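Local coordinates for protein N-acetylneuraminate epimerase (Escherichia coli, PDB 2UVK) that accelerates the interconversion of the alpha and beta anomers of N-acetylneuraminate (sialic acid), probably helping the bacterium to take up scarce extracellular sialic acid, at residues Thr31-Leu36 against Leu68-Gly73; Leu101-Pro106 against Leu171-Ser176; Asn232-Val237 against His290-Gly295. All coordinates share one frame; numbering follows the deposited sequence. Where two conformers were deposited one is given.

Interaction 1 (Thr31-Leu36 against Leu68-Gly73); sequences TAWYKL and LYVFGG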
loop_
_atom_site.group_PDB
_atom_site.type_symbol
_atom_site.label_atom_id
_atom_site.label_comp_id
_atom_site.label_asym_id
_atom_site.label_seq_id
_atom_site.Cartn_x
_atom_site.Cartn_y
_atom_site.Cartn_z
ATOM N N THR B 31 18.092 -8.528 -18.682
ATOM C CA THR B 31 16.888 -8.389 -19.469
ATOM C C THR B 31 16.589 -9.618 -20.366
ATOM O O THR B 31 15.581 -9.619 -21.104
ATOM C CB THR B 31 16.934 -7.144 -20.345
ATOM O OG1 THR B 31 18.105 -7.204 -21.187
ATOM C CG2 THR B 31 16.993 -5.883 -19.471
ATOM N N ALA B 32 17.433 -10.645 -20.280
ATOM C CA ALA B 32 17.307 -11.809 -21.178
ATOM C C ALA B 32 16.121 -12.685 -20.788
ATOM O O ALA B 32 15.855 -12.892 -19.607
ATOM C CB ALA B 32 18.563 -12.619 -21.179
ATOM N N TRP B 33 15.427 -13.196 -21.815
ATOM C CA TRP B 33 14.458 -14.272 -21.724
ATOM C C TRP B 33 14.865 -15.368 -22.697
ATOM O O TRP B 33 15.505 -15.087 -23.717
ATOM C CB TRP B 33 13.057 -13.782 -22.059
ATOM C CG TRP B 33 12.423 -13.131 -20.877
ATOM C CD1 TRP B 33 12.653 -11.873 -20.433
ATOM C CD2 TRP B 33 11.498 -13.728 -19.969
ATOM N NE1 TRP B 33 11.893 -11.627 -19.308
ATOM C CE2 TRP B 33 11.172 -12.755 -19.012
ATOM C CE3 TRP B 33 10.883 -14.988 -19.886
ATOM C CZ2 TRP B 33 10.291 -13.010 -17.976
ATOM C CZ3 TRP B 33 9.992 -15.227 -18.869
ATOM C CH2 TRP B 33 9.702 -14.254 -17.927
ATOM N N TYR B 34 14.527 -16.587 -22.325
ATOM C CA TYR B 34 14.757 -17.772 -23.150
ATOM C C TYR B 34 13.542 -18.664 -23.107
ATOM O O TYR B 34 12.805 -18.660 -22.144
ATOM C CB TYR B 34 15.958 -18.556 -22.648
ATOM C CG TYR B 34 17.171 -17.726 -22.335
ATOM C CD1 TYR B 34 18.112 -17.447 -23.305
ATOM C CD2 TYR B 34 17.376 -17.234 -21.051
ATOM C CE1 TYR B 34 19.237 -16.679 -23.003
ATOM C CE2 TYR B 34 18.509 -16.463 -20.738
ATOM C CZ TYR B 34 19.423 -16.196 -21.712
ATOM O OH TYR B 34 20.547 -15.424 -21.382
ATOM N N LYS B 35 13.362 -19.457 -24.168
ATOM C CA LYS B 35 12.335 -20.502 -24.178
ATOM C C LYS B 35 12.939 -21.862 -24.505
ATOM O O LYS B 35 13.991 -21.948 -25.107
ATOM C CB LYS B 35 11.223 -20.177 -25.163
ATOM C CG LYS B 35 11.611 -20.284 -26.644
ATOM C CD LYS B 35 10.423 -19.870 -27.472
ATOM C CE LYS B 35 10.707 -19.928 -28.948
ATOM N NZ LYS B 35 9.485 -19.474 -29.693
ATOM N N LEU B 36 12.269 -22.914 -24.072
ATOM C CA LEU B 36 12.702 -24.265 -24.407
ATOM C C LEU B 36 11.479 -25.150 -24.648
ATOM O O LEU B 36 10.520 -25.137 -23.893
ATOM C CB LEU B 36 13.582 -24.804 -23.282
ATOM C CG LEU B 36 14.163 -26.196 -23.465
ATOM C CD1 LEU B 36 15.583 -26.265 -22.938
ATOM C CD2 LEU B 36 13.254 -27.229 -22.776
ATOM N N LEU B 68 2.304 -14.183 -22.208
ATOM C CA LEU B 68 3.109 -14.208 -20.978
ATOM C C LEU B 68 3.067 -12.828 -20.326
ATOM O O LEU B 68 3.412 -11.824 -20.952
ATOM C CB LEU B 68 4.538 -14.606 -21.321
ATOM C CG LEU B 68 5.608 -14.460 -20.235
ATOM C CD1 LEU B 68 5.313 -15.443 -19.130
ATOM C CD2 LEU B 68 6.990 -14.676 -20.837
ATOM N N TYR B 69 2.656 -12.801 -19.060
ATOM C CA TYR B 69 2.602 -11.559 -18.260
ATOM C C TYR B 69 3.684 -11.588 -17.192
ATOM O O TYR B 69 3.854 -12.596 -16.548
ATOM C CB TYR B 69 1.232 -11.406 -17.595
ATOM C CG TYR B 69 0.143 -11.263 -18.628
ATOM C CD1 TYR B 69 -0.242 -10.030 -19.087
ATOM C CD2 TYR B 69 -0.447 -12.385 -19.199
ATOM C CE1 TYR B 69 -1.205 -9.887 -20.121
ATOM C CE2 TYR B 69 -1.419 -12.256 -20.201
ATOM C CZ TYR B 69 -1.804 -11.012 -20.650
ATOM O OH TYR B 69 -2.774 -10.886 -21.658
ATOM N N VAL B 70 4.386 -10.468 -17.025
ATOM C CA VAL B 70 5.427 -10.310 -15.990
ATOM C C VAL B 70 5.010 -9.159 -15.071
ATOM O O VAL B 70 4.617 -8.094 -15.544
ATOM C CB VAL B 70 6.825 -10.042 -16.598
ATOM C CG1 VAL B 70 7.852 -9.762 -15.503
ATOM C CG2 VAL B 70 7.265 -11.238 -17.454
ATOM N N PHE B 71 5.082 -9.420 -13.768
ATOM C CA PHE B 71 4.611 -8.509 -12.726
ATOM C C PHE B 71 5.771 -8.053 -11.813
ATOM O O PHE B 71 6.435 -8.853 -11.158
ATOM C CB PHE B 71 3.565 -9.220 -11.860
ATOM C CG PHE B 71 2.402 -9.700 -12.653
ATOM C CD1 PHE B 71 1.296 -8.901 -12.854
ATOM C CD2 PHE B 71 2.428 -10.990 -13.171
ATOM C CE1 PHE B 71 0.212 -9.367 -13.624
ATOM C CE2 PHE B 71 1.346 -11.470 -13.935
ATOM C CZ PHE B 71 0.252 -10.660 -14.137
ATOM N N GLY B 72 5.970 -6.741 -11.749
ATOM C CA GLY B 72 6.827 -6.143 -10.743
ATOM C C GLY B 72 8.276 -6.553 -10.740
ATOM O O GLY B 72 8.916 -6.675 -11.799
ATOM N N GLY B 73 8.796 -6.749 -9.525
ATOM C CA GLY B 73 10.199 -7.027 -9.265
ATOM C C GLY B 73 10.949 -5.808 -8.756
ATOM O O GLY B 73 10.410 -4.719 -8.632
#
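Trp-33 brings the six-membered half of its indole up to Leu-68 and Val-70, both methyls approaching it obliquely, and so joins two successive blades of the Kelch beta-propeller. It belongs to strand 33-37, third in the first four-stranded antiparallel sheet, whereas Leu-68 and Val-70 lie on strand 67-71, second in the following sheet. The backbones do not pair: the closest CA atoms, those of Trp-33 and Leu-68, are 11.4 Å apart, and side chains alone span the gap.

The contact is apolar throughout. Leu-68 comes at the indole from the opposite direction, placing CD2 3.6 Å from CZ3 of Trp-33; Ala-16 of strand 14-18 also touches Leu-68. Val-70 slides past the same ring and sets CG2 3.5 Å from CZ2 of Trp-33. The two residues alternate with Tyr-69, so both face the first blade. In Trp-33, CG stands anti to the carbonyl carbon (chi1 -82°), which carries the indole across to them.

Aromatic packing extends the cluster. Trp-98, near the end of the second blade, meets the indole with the ring planes at about 55°.

The two aliphatic residues converge on one ring atom: CH2 of Trp-33 lies 3.9 Å from CG2 of Val-70 and 4.0 Å from CD2 of Leu-68.

Interaction 2 (Leu101-Pro106 against Leu171-Ser176); sequences LMSHAP and LSFDPS
Leu-101 and Ser-103 press on the edge of the Phe-173 ring, and this is the tightly packed part of the contact. CD1 of Leu-101 lies 3.6 Å from CZ of Phe-173, the two side chains crossing at about a right angle. Next along the same rim, OG of Ser-103 sits 3.8 Å from CE1 of Phe-173. With CG anti to the backbone N (chi1 166°), Phe-173 extends its ring toward the 101-106 loop. The hydroxyl of Ser-103 is buried, but it hydrogen-bonds to the backbone O of Gln-178, with a weak bond to Trp-180 NE1 besides.

At the other end, Pro-106 and Leu-171 reach toward each other tip to tip, with a slightly longer approach of 3.9 Å from CG of Pro-106 to CD2 of Leu-171; this pair too is buried, and Phe-165 of the second subunit packs on both. The loose side lies at the chain's exit from strand 169-174, where Ser-176 is exposed and an Asx turn forms, its backbone N donating to OD1 of Asp-174 over 3.1 Å, from above the carboxylate plane.

In the Kelch propeller, loop 101-106 leads from strand 97-100, outermost in the second blade, toward strand 112-117 of the third, and rests on strand 169-174 of that third blade. Trp-180 of strand 179-185 packs on Pro-106 and Leu-171, while Asn-130 and Asp-138, in helix 129-142 of the second subunit, contact the loop from across the dimer interface.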
loop_
_atom_site.group_PDB
_atom_site.type_symbol
_atom_site.label_atom_id
_atom_site.label_comp_id
_atom_site.label_asym_id
_atom_site.label_seq_id
_atom_site.Cartn_x
_atom_site.Cartn_y
_atom_site.Cartn_z
ATOM N N LEU B 101 2.054 -2.673 -20.238
ATOM C CA LEU B 101 0.630 -2.392 -20.183
ATOM C C LEU B 101 0.404 -1.100 -19.405
ATOM O O LEU B 101 1.183 -0.764 -18.480
ATOM C CB LEU B 101 -0.152 -3.559 -19.557
ATOM C CG LEU B 101 0.042 -4.934 -20.203
ATOM C CD1 LEU B 101 -0.840 -5.970 -19.520
ATOM C CD2 LEU B 101 -0.242 -4.891 -21.711
HETATM N N MSE B 102 -0.633 -0.360 -19.786
HETATM C CA MSE B 102 -1.062 0.779 -18.982
HETATM C C MSE B 102 -1.923 0.185 -17.897
HETATM O O MSE B 102 -3.107 -0.062 -18.090
HETATM C CB MSE B 102 -1.827 1.791 -19.838
HETATM C CG MSE B 102 -2.240 3.026 -19.042
HETATM SE SE MSE B 102 -2.925 4.427 -20.199
HETATM C CE MSE B 102 -1.244 5.290 -20.736
ATOM N N SER B 103 -1.299 -0.092 -16.751
ATOM C CA SER B 103 -1.922 -0.848 -15.690
ATOM C C SER B 103 -1.173 -0.540 -14.404
ATOM O O SER B 103 0.043 -0.655 -14.382
ATOM C CB SER B 103 -1.784 -2.323 -16.005
ATOM O OG SER B 103 -2.422 -3.128 -15.055
ATOM N N HIS B 104 -1.898 -0.206 -13.347
ATOM C CA HIS B 104 -1.262 0.238 -12.093
ATOM C C HIS B 104 -1.701 -0.615 -10.915
ATOM O O HIS B 104 -2.803 -0.429 -10.389
ATOM C CB HIS B 104 -1.634 1.697 -11.858
ATOM C CG HIS B 104 -1.053 2.604 -12.896
ATOM N ND1 HIS B 104 -1.767 3.108 -13.963
ATOM C CD2 HIS B 104 0.218 3.047 -13.042
ATOM C CE1 HIS B 104 -0.958 3.845 -14.705
ATOM N NE2 HIS B 104 0.253 3.797 -14.190
ATOM N N ALA B 105 -0.850 -1.545 -10.498
ATOM C CA ALA B 105 -1.165 -2.356 -9.331
ATOM C C ALA B 105 -1.191 -1.467 -8.086
ATOM O O ALA B 105 -0.348 -0.579 -7.931
ATOM C CB ALA B 105 -0.143 -3.464 -9.187
ATOM N N PRO B 106 -2.162 -1.693 -7.199
ATOM C CA PRO B 106 -2.277 -0.866 -6.011
ATOM C C PRO B 106 -1.136 -0.985 -5.017
ATOM O O PRO B 106 -0.990 -0.102 -4.150
ATOM C CB PRO B 106 -3.603 -1.320 -5.393
ATOM C CG PRO B 106 -3.794 -2.667 -5.914
ATOM C CD PRO B 106 -3.309 -2.622 -7.306
ATOM N N LEU B 171 -4.943 -9.637 -4.809
ATOM C CA LEU B 171 -5.268 -8.787 -5.945
ATOM C C LEU B 171 -5.515 -9.682 -7.150
ATOM O O LEU B 171 -4.886 -10.731 -7.275
ATOM C CB LEU B 171 -4.078 -7.858 -6.254
ATOM C CG LEU B 171 -3.434 -7.085 -5.079
ATOM C CD1 LEU B 171 -2.210 -6.291 -5.618
ATOM C CD2 LEU B 171 -4.417 -6.203 -4.376
ATOM N N SER B 172 -6.416 -9.280 -8.037
ATOM C CA SER B 172 -6.567 -10.008 -9.297
ATOM C C SER B 172 -6.429 -9.060 -10.486
ATOM O O SER B 172 -7.007 -7.970 -10.510
ATOM C CB SER B 172 -7.894 -10.792 -9.353
ATOM O OG SER B 172 -9.024 -9.941 -9.344
ATOM N N PHE B 173 -5.619 -9.498 -11.440
ATOM C CA PHE B 173 -5.383 -8.795 -12.695
ATOM C C PHE B 173 -6.125 -9.556 -13.795
ATOM O O PHE B 173 -5.907 -10.754 -13.970
ATOM C CB PHE B 173 -3.881 -8.770 -12.990
ATOM C CG PHE B 173 -3.532 -8.370 -14.400
ATOM C CD1 PHE B 173 -3.440 -7.049 -14.765
ATOM C CD2 PHE B 173 -3.268 -9.346 -15.368
ATOM C CE1 PHE B 173 -3.097 -6.675 -16.073
ATOM C CE2 PHE B 173 -2.925 -8.963 -16.647
ATOM C CZ PHE B 173 -2.852 -7.639 -16.992
ATOM N N ASP B 174 -6.967 -8.840 -14.539
ATOM C CA ASP B 174 -7.743 -9.442 -15.644
ATOM C C ASP B 174 -7.083 -9.052 -16.958
ATOM O O ASP B 174 -7.091 -7.883 -17.317
ATOM C CB ASP B 174 -9.191 -8.956 -15.591
ATOM C CG ASP B 174 -10.082 -9.629 -16.653
ATOM O OD1 ASP B 174 -9.530 -10.300 -17.535
ATOM O OD2 ASP B 174 -11.317 -9.483 -16.577
ATOM N N PRO B 175 -6.497 -10.024 -17.695
ATOM C CA PRO B 175 -5.792 -9.669 -18.932
ATOM C C PRO B 175 -6.661 -8.960 -19.993
ATOM O O PRO B 175 -6.146 -8.204 -20.799
ATOM C CB PRO B 175 -5.294 -11.017 -19.459
ATOM C CG PRO B 175 -5.349 -11.939 -18.318
ATOM C CD PRO B 175 -6.434 -11.464 -17.413
ATOM N N SER B 176 -7.957 -9.207 -19.964
ATOM C CA SER B 176 -8.865 -8.627 -20.942
ATOM C C SER B 176 -9.049 -7.125 -20.749
ATOM O O SER B 176 -9.127 -6.377 -21.725
ATOM C CB SER B 176 -10.203 -9.349 -20.871
ATOM O OG SER B 176 -10.022 -10.733 -21.165
#

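Interaction 3 (Asn232-Val237 against His290-Gly295); sequences NKLAPV and HLWHNG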
loop_
_atom_site.group_PDB
_atom_site.type_symbol
_atom_site.label_atom_id
_atom_site.label_comp_id
_atom_site.label_asym_id
_atom_site.label_seq_id
_atom_site.Cartn_x
_atom_site.Cartn_y
_atom_site.Cartn_z
ATOM N N ASN B 232 -7.316 -20.835 5.299
ATOM C CA ASN B 232 -7.022 -21.811 6.348
ATOM C C ASN B 232 -5.532 -21.837 6.628
ATOM O O ASN B 232 -4.705 -21.750 5.703
ATOM C CB ASN B 232 -7.424 -23.223 5.893
ATOM C CG ASN B 232 -8.900 -23.364 5.608
ATOM O OD1 ASN B 232 -9.303 -23.766 4.500
ATOM N ND2 ASN B 232 -9.722 -23.054 6.600
ATOM N N LYS B 233 -5.175 -21.946 7.895
ATOM C CA LYS B 233 -3.829 -22.283 8.301
ATOM C C LYS B 233 -3.688 -23.777 8.316
ATOM O O LYS B 233 -4.375 -24.457 9.087
ATOM C CB LYS B 233 -3.505 -21.767 9.696
ATOM C CG LYS B 233 -3.159 -20.312 9.767
ATOM C CD LYS B 233 -2.856 -19.919 11.201
ATOM C CE LYS B 233 -2.296 -18.531 11.305
ATOM N NZ LYS B 233 -2.059 -18.178 12.717
ATOM N N LEU B 234 -2.804 -24.300 7.494
ATOM C CA LEU B 234 -2.523 -25.708 7.459
ATOM C C LEU B 234 -1.386 -26.039 8.410
ATOM O O LEU B 234 -0.828 -25.165 9.072
ATOM C CB LEU B 234 -2.214 -26.203 6.037
ATOM C CG LEU B 234 -3.246 -26.013 4.930
ATOM C CD1 LEU B 234 -2.830 -26.814 3.683
ATOM C CD2 LEU B 234 -4.644 -26.412 5.415
ATOM N N ALA B 235 -1.028 -27.316 8.476
ATOM C CA ALA B 235 0.124 -27.717 9.256
ATOM C C ALA B 235 1.352 -27.051 8.669
ATOM O O ALA B 235 1.475 -26.974 7.454
ATOM C CB ALA B 235 0.296 -29.230 9.228
ATOM N N PRO B 236 2.235 -26.549 9.528
ATOM C CA PRO B 236 3.452 -25.929 9.057
ATOM C C PRO B 236 4.466 -26.906 8.504
ATOM O O PRO B 236 4.353 -28.133 8.659
ATOM C CB PRO B 236 3.991 -25.246 10.303
ATOM C CG PRO B 236 3.403 -26.031 11.452
ATOM C CD PRO B 236 2.105 -26.505 10.994
ATOM N N VAL B 237 5.493 -26.325 7.879
ATOM C CA VAL B 237 6.544 -27.087 7.260
ATOM C C VAL B 237 7.829 -26.266 7.340
ATOM O O VAL B 237 7.800 -25.030 7.395
ATOM C CB VAL B 237 6.180 -27.472 5.808
ATOM C CG1 VAL B 237 6.149 -26.230 4.926
ATOM C CG2 VAL B 237 7.150 -28.507 5.243
ATOM N N HIS B 290 9.995 -31.790 1.317
ATOM C CA HIS B 290 8.814 -32.171 2.079
ATOM C C HIS B 290 7.719 -32.514 1.105
ATOM O O HIS B 290 7.568 -31.872 0.052
ATOM C CB HIS B 290 8.361 -31.040 3.000
ATOM C CG HIS B 290 9.456 -30.496 3.855
ATOM N ND1 HIS B 290 9.806 -31.061 5.058
ATOM C CD2 HIS B 290 10.315 -29.465 3.656
ATOM C CE1 HIS B 290 10.823 -30.395 5.575
ATOM N NE2 HIS B 290 11.147 -29.418 4.747
ATOM N N LEU B 291 6.977 -33.569 1.428
ATOM C CA LEU B 291 5.851 -33.967 0.607
ATOM C C LEU B 291 4.594 -33.819 1.440
ATOM O O LEU B 291 4.562 -34.247 2.600
ATOM C CB LEU B 291 6.036 -35.408 0.119
ATOM C CG LEU B 291 5.011 -35.888 -0.917
ATOM C CD1 LEU B 291 5.146 -35.146 -2.244
ATOM C CD2 LEU B 291 5.151 -37.387 -1.160
ATOM N N TRP B 292 3.571 -33.190 0.877
ATOM C CA TRP B 292 2.284 -33.089 1.570
ATOM C C TRP B 292 1.359 -34.092 0.920
ATOM O O TRP B 292 0.801 -33.821 -0.136
ATOM C CB TRP B 292 1.715 -31.686 1.434
ATOM C CG TRP B 292 0.493 -31.415 2.242
ATOM C CD1 TRP B 292 0.427 -31.255 3.593
ATOM C CD2 TRP B 292 -0.833 -31.192 1.743
ATOM N NE1 TRP B 292 -0.859 -30.965 3.967
ATOM C CE2 TRP B 292 -1.654 -30.915 2.852
ATOM C CE3 TRP B 292 -1.407 -31.210 0.463
ATOM C CZ2 TRP B 292 -3.022 -30.660 2.726
ATOM C CZ3 TRP B 292 -2.765 -30.953 0.335
ATOM C CH2 TRP B 292 -3.562 -30.687 1.464
ATOM N N HIS B 293 1.159 -35.226 1.590
ATOM C CA HIS B 293 0.568 -36.393 0.961
ATOM C C HIS B 293 -0.507 -36.901 1.898
ATOM O O HIS B 293 -0.246 -37.073 3.095
ATOM C CB HIS B 293 1.633 -37.455 0.746
ATOM C CG HIS B 293 2.057 -38.157 1.998
ATOM N N ASN B 294 -1.707 -37.093 1.354
ATOM C CA ASN B 294 -2.880 -37.465 2.149
ATOM C C ASN B 294 -3.099 -36.476 3.307
ATOM O O ASN B 294 -3.441 -36.861 4.403
ATOM C CB ASN B 294 -2.770 -38.927 2.632
ATOM C CG ASN B 294 -2.781 -39.935 1.490
ATOM O OD1 ASN B 294 -1.990 -40.878 1.471
ATOM N ND2 ASN B 294 -3.665 -39.736 0.538
ATOM N N GLY B 295 -2.905 -35.185 3.024
ATOM C CA GLY B 295 -3.160 -34.124 3.983
ATOM C C GLY B 295 -2.145 -34.003 5.108
ATOM O O GLY B 295 -2.437 -33.367 6.120
HETATM O O HOH W 1 -1.943 -29.777 6.715
#
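Val-237 and His-290 bring the two backbones nearest each other, with their CA atoms 7.6 Å apart, a spacing too wide for strand pairing and filled by side chains. CG2 of Val-237 stands over one face of the His-290 imidazole in a CH-pi contact, 3.6 Å from the ring centroid and 23° off the ring normal. The methyl is displaced toward the rim, so its closest ring atom is CG of His-290, at 3.3 Å. Val-237 achieves this reach with CG2 anti to the backbone N, a rotamer (chi1 68°) that holds CG1 between the N and the carbonyl carbon. Replacing His-290 by an alanine would probably leave that methyl without its flat partner and open a gap beside Val-237 and Trp-297, both of which the histidine side chain touches.

In the Kelch beta-propeller, residues 232-237 run out of strand 230-233, outermost in its sheet, and pack on strand 284-293, third of four in the next blade.

Nearer the start of 232-237, Leu-234 meets Trp-292 at about a right angle, CD1 of the leucine lying 4.0 Å from CZ2 of the indole. Water 1 links the same regions: it accepts from the backbone N of Ala-235 and from NE1 of Trp-292, each at 3.2 Å, and lies in the indole plane at its edge. Over one face of Trp-292 sits CA of Gly-295, 3.5 Å above the plane and offset toward the rim. Asn-294 and Gly-295, both at positive phi, form the turn that leads the chain from strand 284-293 into strand 296-302.

How the interactions relate
From the N terminus, the three contacts close their loops in series, none enclosing or crossing another. Interaction 1 closes the loop between residues 36 and 68 and ties the first blade to the second. Interaction 2 opens later and closes a longer loop, which contains helices 129-142 and 146-157, by fastening the exit of the second blade to the third. These two touch: Phe-71 meets Phe-173 edge-to-face, and Tyr-69 packs on Leu-101, Phe-173 and Pro-175, so three consecutive blades are coupled. Interaction 3 closes the loop between residues 237 and 290, joining the sheet that ends with strand 230-233 to the next, which contains strand 284-293. Its centre is about 30 Å from that of interaction 1, on the opposite side of the chain's centre.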